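Local coordinates for outer membrane protein Omp121 (Bacteroides thetaiotaomicron, PDB 5FQ8) that probably carries nutrients across the outer membrane as a TonB-dependent receptor, a plugged beta barrel that also binds calcium and magnesium ions, at residues 123-127 against 376-380; 328-334 against 365-371. One frame throughout, in Å; residues are numbered along the deposited sequence.

Interaction 1: residues 123-127 against 376-380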
# COMPACT_ATOMS: atom_id res chain seq x y z
N GLY B 123 17.37 7.34 -7.23
CA GLY B 123 17.73 7.00 -8.60
C GLY B 123 18.15 5.55 -8.71
O GLY B 123 18.92 5.04 -7.89
N TYR B 124 17.63 4.88 -9.72
CA TYR B 124 17.95 3.48 -9.97
C TYR B 124 17.54 3.16 -11.40
O TYR B 124 16.73 3.86 -11.99
CB TYR B 124 17.28 2.57 -8.96
CG TYR B 124 15.77 2.59 -8.92
CD1 TYR B 124 15.03 2.02 -9.94
CD2 TYR B 124 15.09 3.15 -7.85
CE1 TYR B 124 13.67 2.02 -9.93
CE2 TYR B 124 13.70 3.14 -7.82
CZ TYR B 124 13.01 2.57 -8.86
OH TYR B 124 11.64 2.54 -8.87
N ASP B 125 18.13 2.11 -11.95
CA ASP B 125 17.85 1.73 -13.32
C ASP B 125 17.94 0.22 -13.41
O ASP B 125 18.92 -0.37 -12.97
CB ASP B 125 18.84 2.39 -14.29
CG ASP B 125 18.37 2.32 -15.72
OD1 ASP B 125 18.14 1.21 -16.22
OD2 ASP B 125 18.21 3.39 -16.33
N PHE B 126 16.91 -0.41 -13.95
CA PHE B 126 16.77 -1.85 -13.84
C PHE B 126 16.83 -2.58 -15.18
O PHE B 126 16.73 -3.80 -15.20
CB PHE B 126 15.45 -2.20 -13.13
CG PHE B 126 15.52 -2.14 -11.63
CD1 PHE B 126 16.67 -2.45 -10.96
CD2 PHE B 126 14.41 -1.76 -10.89
CE1 PHE B 126 16.73 -2.40 -9.58
CE2 PHE B 126 14.45 -1.70 -9.52
CZ PHE B 126 15.62 -2.03 -8.85
N GLY B 127 16.98 -1.87 -16.28
CA GLY B 127 17.23 -2.49 -17.56
C GLY B 127 16.23 -2.07 -18.61
O GLY B 127 15.20 -1.48 -18.33
N LEU B 376 16.98 -1.61 0.73
CA LEU B 376 16.52 -2.61 -0.22
C LEU B 376 15.96 -1.92 -1.45
O LEU B 376 15.19 -0.97 -1.33
CB LEU B 376 15.46 -3.51 0.40
CG LEU B 376 14.90 -4.56 -0.54
CD1 LEU B 376 15.70 -5.79 -0.34
CD2 LEU B 376 13.45 -4.81 -0.23
N ASN B 377 16.35 -2.41 -2.61
CA ASN B 377 15.78 -1.95 -3.88
C ASN B 377 16.00 -3.06 -4.91
O ASN B 377 16.90 -3.01 -5.74
CB ASN B 377 16.40 -0.64 -4.34
CG ASN B 377 15.75 -0.12 -5.58
OD1 ASN B 377 14.76 -0.66 -6.05
ND2 ASN B 377 16.29 0.95 -6.12
N GLU B 378 15.12 -4.05 -4.87
CA GLU B 378 15.26 -5.25 -5.67
C GLU B 378 14.25 -5.25 -6.81
O GLU B 378 13.22 -4.60 -6.73
CB GLU B 378 15.08 -6.48 -4.79
CG GLU B 378 15.42 -7.80 -5.44
CD GLU B 378 15.18 -8.96 -4.53
OE1 GLU B 378 15.85 -9.04 -3.49
OE2 GLU B 378 14.31 -9.79 -4.86
N TYR B 379 14.59 -5.94 -7.89
CA TYR B 379 13.68 -6.11 -9.01
C TYR B 379 13.84 -7.52 -9.53
O TYR B 379 14.96 -7.99 -9.70
CB TYR B 379 13.96 -5.09 -10.11
CG TYR B 379 13.06 -5.11 -11.32
CD1 TYR B 379 11.88 -4.39 -11.34
CD2 TYR B 379 13.42 -5.80 -12.46
CE1 TYR B 379 11.08 -4.38 -12.46
CE2 TYR B 379 12.62 -5.79 -13.58
CZ TYR B 379 11.45 -5.08 -13.57
OH TYR B 379 10.65 -5.08 -14.68
N GLU B 380 12.72 -8.20 -9.74
CA GLU B 380 12.69 -9.51 -10.36
C GLU B 380 11.71 -9.47 -11.51
O GLU B 380 10.63 -8.89 -11.38
CB GLU B 380 12.30 -10.60 -9.37
CG GLU B 380 12.25 -11.96 -10.01
CD GLU B 380 11.85 -13.08 -9.08
OE1 GLU B 380 12.59 -13.37 -8.13
OE2 GLU B 380 10.79 -13.67 -9.33

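Interaction 2: residues 328-334 against 365-371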
# COMPACT_ATOMS: atom_id res chain seq x y z
N LEU B 328 19.78 9.97 2.06
CA LEU B 328 20.57 8.93 2.71
C LEU B 328 20.84 7.80 1.73
O LEU B 328 20.31 6.70 1.83
CB LEU B 328 19.85 8.43 3.95
CG LEU B 328 19.67 9.44 5.05
CD1 LEU B 328 18.95 8.76 6.14
CD2 LEU B 328 21.01 9.88 5.51
N SER B 329 21.67 8.10 0.75
CA SER B 329 22.14 7.13 -0.22
C SER B 329 23.63 6.91 -0.03
O SER B 329 24.29 7.64 0.71
CB SER B 329 21.84 7.59 -1.63
OG SER B 329 22.95 8.28 -2.13
N MET B 330 24.15 5.90 -0.73
CA MET B 330 25.51 5.44 -0.49
C MET B 330 26.54 6.42 -1.02
O MET B 330 27.44 6.84 -0.29
CB MET B 330 25.70 4.07 -1.12
CG MET B 330 27.11 3.48 -1.03
SD MET B 330 28.17 3.91 -2.39
CE MET B 330 27.09 3.61 -3.75
N LEU B 331 26.42 6.79 -2.29
CA LEU B 331 27.45 7.61 -2.92
C LEU B 331 27.41 9.03 -2.40
O LEU B 331 28.45 9.62 -2.12
CB LEU B 331 27.29 7.61 -4.43
CG LEU B 331 28.46 8.22 -5.20
CD1 LEU B 331 29.72 7.44 -4.96
CD2 LEU B 331 28.13 8.25 -6.65
N ASN B 332 26.21 9.60 -2.26
CA ASN B 332 26.07 10.91 -1.66
C ASN B 332 26.65 10.93 -0.26
O ASN B 332 27.25 11.92 0.16
CB ASN B 332 24.61 11.33 -1.62
CG ASN B 332 24.42 12.66 -0.96
OD1 ASN B 332 25.17 13.59 -1.19
ND2 ASN B 332 23.42 12.75 -0.10
N SER B 333 26.46 9.85 0.49
CA SER B 333 27.05 9.78 1.81
C SER B 333 28.56 9.61 1.72
O SER B 333 29.28 10.02 2.64
CB SER B 333 26.43 8.62 2.57
OG SER B 333 26.44 8.84 3.96
N LEU B 334 29.04 9.05 0.62
CA LEU B 334 30.45 8.68 0.49
C LEU B 334 31.30 9.87 0.07
O LEU B 334 32.37 10.10 0.64
CB LEU B 334 30.57 7.55 -0.52
CG LEU B 334 31.91 6.91 -0.80
CD1 LEU B 334 32.16 5.88 0.25
CD2 LEU B 334 31.83 6.29 -2.15
N VAL B 365 23.79 12.70 6.00
CA VAL B 365 24.40 11.52 5.43
C VAL B 365 24.51 10.47 6.51
O VAL B 365 24.36 10.75 7.70
CB VAL B 365 25.78 11.83 4.84
CG1 VAL B 365 25.67 12.76 3.66
CG2 VAL B 365 26.67 12.41 5.91
N MET B 366 24.81 9.24 6.09
CA MET B 366 24.89 8.09 6.98
C MET B 366 26.06 7.21 6.59
O MET B 366 26.61 7.32 5.50
CB MET B 366 23.61 7.26 6.95
CG MET B 366 22.54 7.66 7.93
SD MET B 366 21.51 6.24 8.21
CE MET B 366 22.66 5.23 9.09
N ASN B 367 26.40 6.30 7.49
CA ASN B 367 27.48 5.35 7.26
C ASN B 367 27.20 4.55 5.99
O ASN B 367 26.21 3.82 5.94
CB ASN B 367 27.60 4.41 8.45
CG ASN B 367 28.84 3.55 8.39
OD1 ASN B 367 29.28 3.13 7.33
ND2 ASN B 367 29.41 3.26 9.55
N PRO B 368 28.06 4.63 4.98
CA PRO B 368 27.74 3.99 3.70
C PRO B 368 27.58 2.50 3.80
O PRO B 368 26.81 1.91 3.04
CB PRO B 368 28.95 4.34 2.82
CG PRO B 368 29.61 5.47 3.50
CD PRO B 368 29.39 5.25 4.95
N TYR B 369 28.29 1.86 4.72
CA TYR B 369 28.13 0.42 4.85
C TYR B 369 26.82 0.06 5.52
O TYR B 369 26.29 -1.02 5.28
CB TYR B 369 29.30 -0.16 5.63
CG TYR B 369 30.65 -0.01 4.96
CD1 TYR B 369 31.07 -0.94 4.03
CD2 TYR B 369 31.49 1.04 5.27
CE1 TYR B 369 32.29 -0.82 3.43
CE2 TYR B 369 32.71 1.16 4.68
CZ TYR B 369 33.11 0.23 3.75
OH TYR B 369 34.34 0.35 3.16
N TYR B 370 26.28 0.95 6.35
CA TYR B 370 24.93 0.73 6.87
C TYR B 370 23.92 0.79 5.74
O TYR B 370 23.07 -0.10 5.62
CB TYR B 370 24.59 1.76 7.96
CG TYR B 370 23.26 1.46 8.61
CD1 TYR B 370 22.07 1.87 8.02
CD2 TYR B 370 23.19 0.75 9.79
CE1 TYR B 370 20.86 1.57 8.59
CE2 TYR B 370 21.98 0.45 10.37
CZ TYR B 370 20.82 0.86 9.77
OH TYR B 370 19.62 0.56 10.34
N ILE B 371 23.99 1.82 4.90
CA ILE B 371 22.98 1.99 3.86
C ILE B 371 22.96 0.79 2.93
O ILE B 371 21.90 0.32 2.52
CB ILE B 371 23.22 3.30 3.09
CG1 ILE B 371 23.23 4.48 4.05
CG2 ILE B 371 22.15 3.49 2.07
CD1 ILE B 371 23.55 5.79 3.39

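Interaction 1: residues 123-127 against 376-380
The F126 ring is covered on both faces: Y379 CB sits over the centre of one, 3.4 Å from the ring centroid and 11° off its normal, while Y124 CD1 lies 3.7 Å above the opposite face, offset toward the rim. At the edge, near the ring plane, the amide of N377 closes in, with its OD1 3.2 Å from F126 CZ. This is the plug meeting the barrel wall of a TonB-dependent receptor. The short, weakly bonded strand at D125-G127 runs nearly parallel to the first residues of barrel strand 376-394, but the axes of the two segments stay 8.9 Å apart and no hydrogen bond crosses, so the two strands do not pair, and the junction is made by side chains meeting one another and, at F126 CZ, the barrel backbone.

The contact of Y379 CB is a CH-pi interaction. Beyond it the two aromatic rings are near parallel, at 22°, yet slid apart to 5.0 Å between centroids, so they barely overlap. In return, F126 CB stands 4.1 Å above a face of the Y379 ring, toward its rim. An alanine in place of F126 is likely to open a gap between Y124 and Y379 and to leave the CB of Y379 without its aromatic face.

N377 reaches across with CG opposite its backbone N (chi1 -176°), which sets the amide between two plug rings: OD1 points at the F126 edge and also stands over one face of the Y124 ring, toward its rim, while ND2 comes against Y124 CD2 and gives a weak hydrogen bond to T323 OG1. The Y124 hydroxyl is hydrogen-bonded to K415 of barrel strand 398-417. Behind the contact, D125 closes an Asx turn in which its OD1 accepts from G127 N at 3.3 Å.

Interaction 2: residues 328-334 against 365-371
Helix 330-335 packs against the start of helix 368-374 and the residues leading into it, with the CA atoms of M330 and P368 5.0 Å apart and those of S333 and V365 4.8 Å apart. Both helices belong to the long excursion between neighbouring barrel strands 306-320 and 376-394, probably on the extracellular side as in other TonB-dependent receptors. Apolar groups do most of the joining. L328, ahead of the first helix, lays its CD2 branch against M366 CG at 3.6 Å, and L420 of helix 420-424 packs against both residues. L334 and P368 cross at about a right angle, CD1 to CG, while V365 presses its CG1 branch toward the backbone of N332 and S333. I371 has CG1 opposite its carbonyl carbon (chi1 -56°), which carries CD1 to the S329 carbonyl, the one that accepts from S333 N. The polar link, M366 N to S333 OG, is doubtful, because that hydroxyl is modelled too close to M366 O. The second helix has a clear N-cap: N367 OD1 accepts from Y369 N at 3.1 Å, the donor tilted 26° from the carbonyl plane.

How the interactions relate
Helix 368-374, half of interaction 2, leads directly into strand 376-394, whose first residues meet the plug in interaction 1. The connection carries the helix pair, and the strand that it leads into makes the plug contact. Interaction 1 lies nearer the centre of the chain, about 14 Å from it against 24 Å, measured from the contact centres. Those centres are about 17 Å apart and the nearest atoms about 6 Å, so the two do not touch. Only interaction 2 approaches the calcium site that includes I283 and D288: the M330 side chain is about 4 Å from that of I283 and about 10 Å from a calcium ion, whereas the F126 side chain is about 14 Å from one.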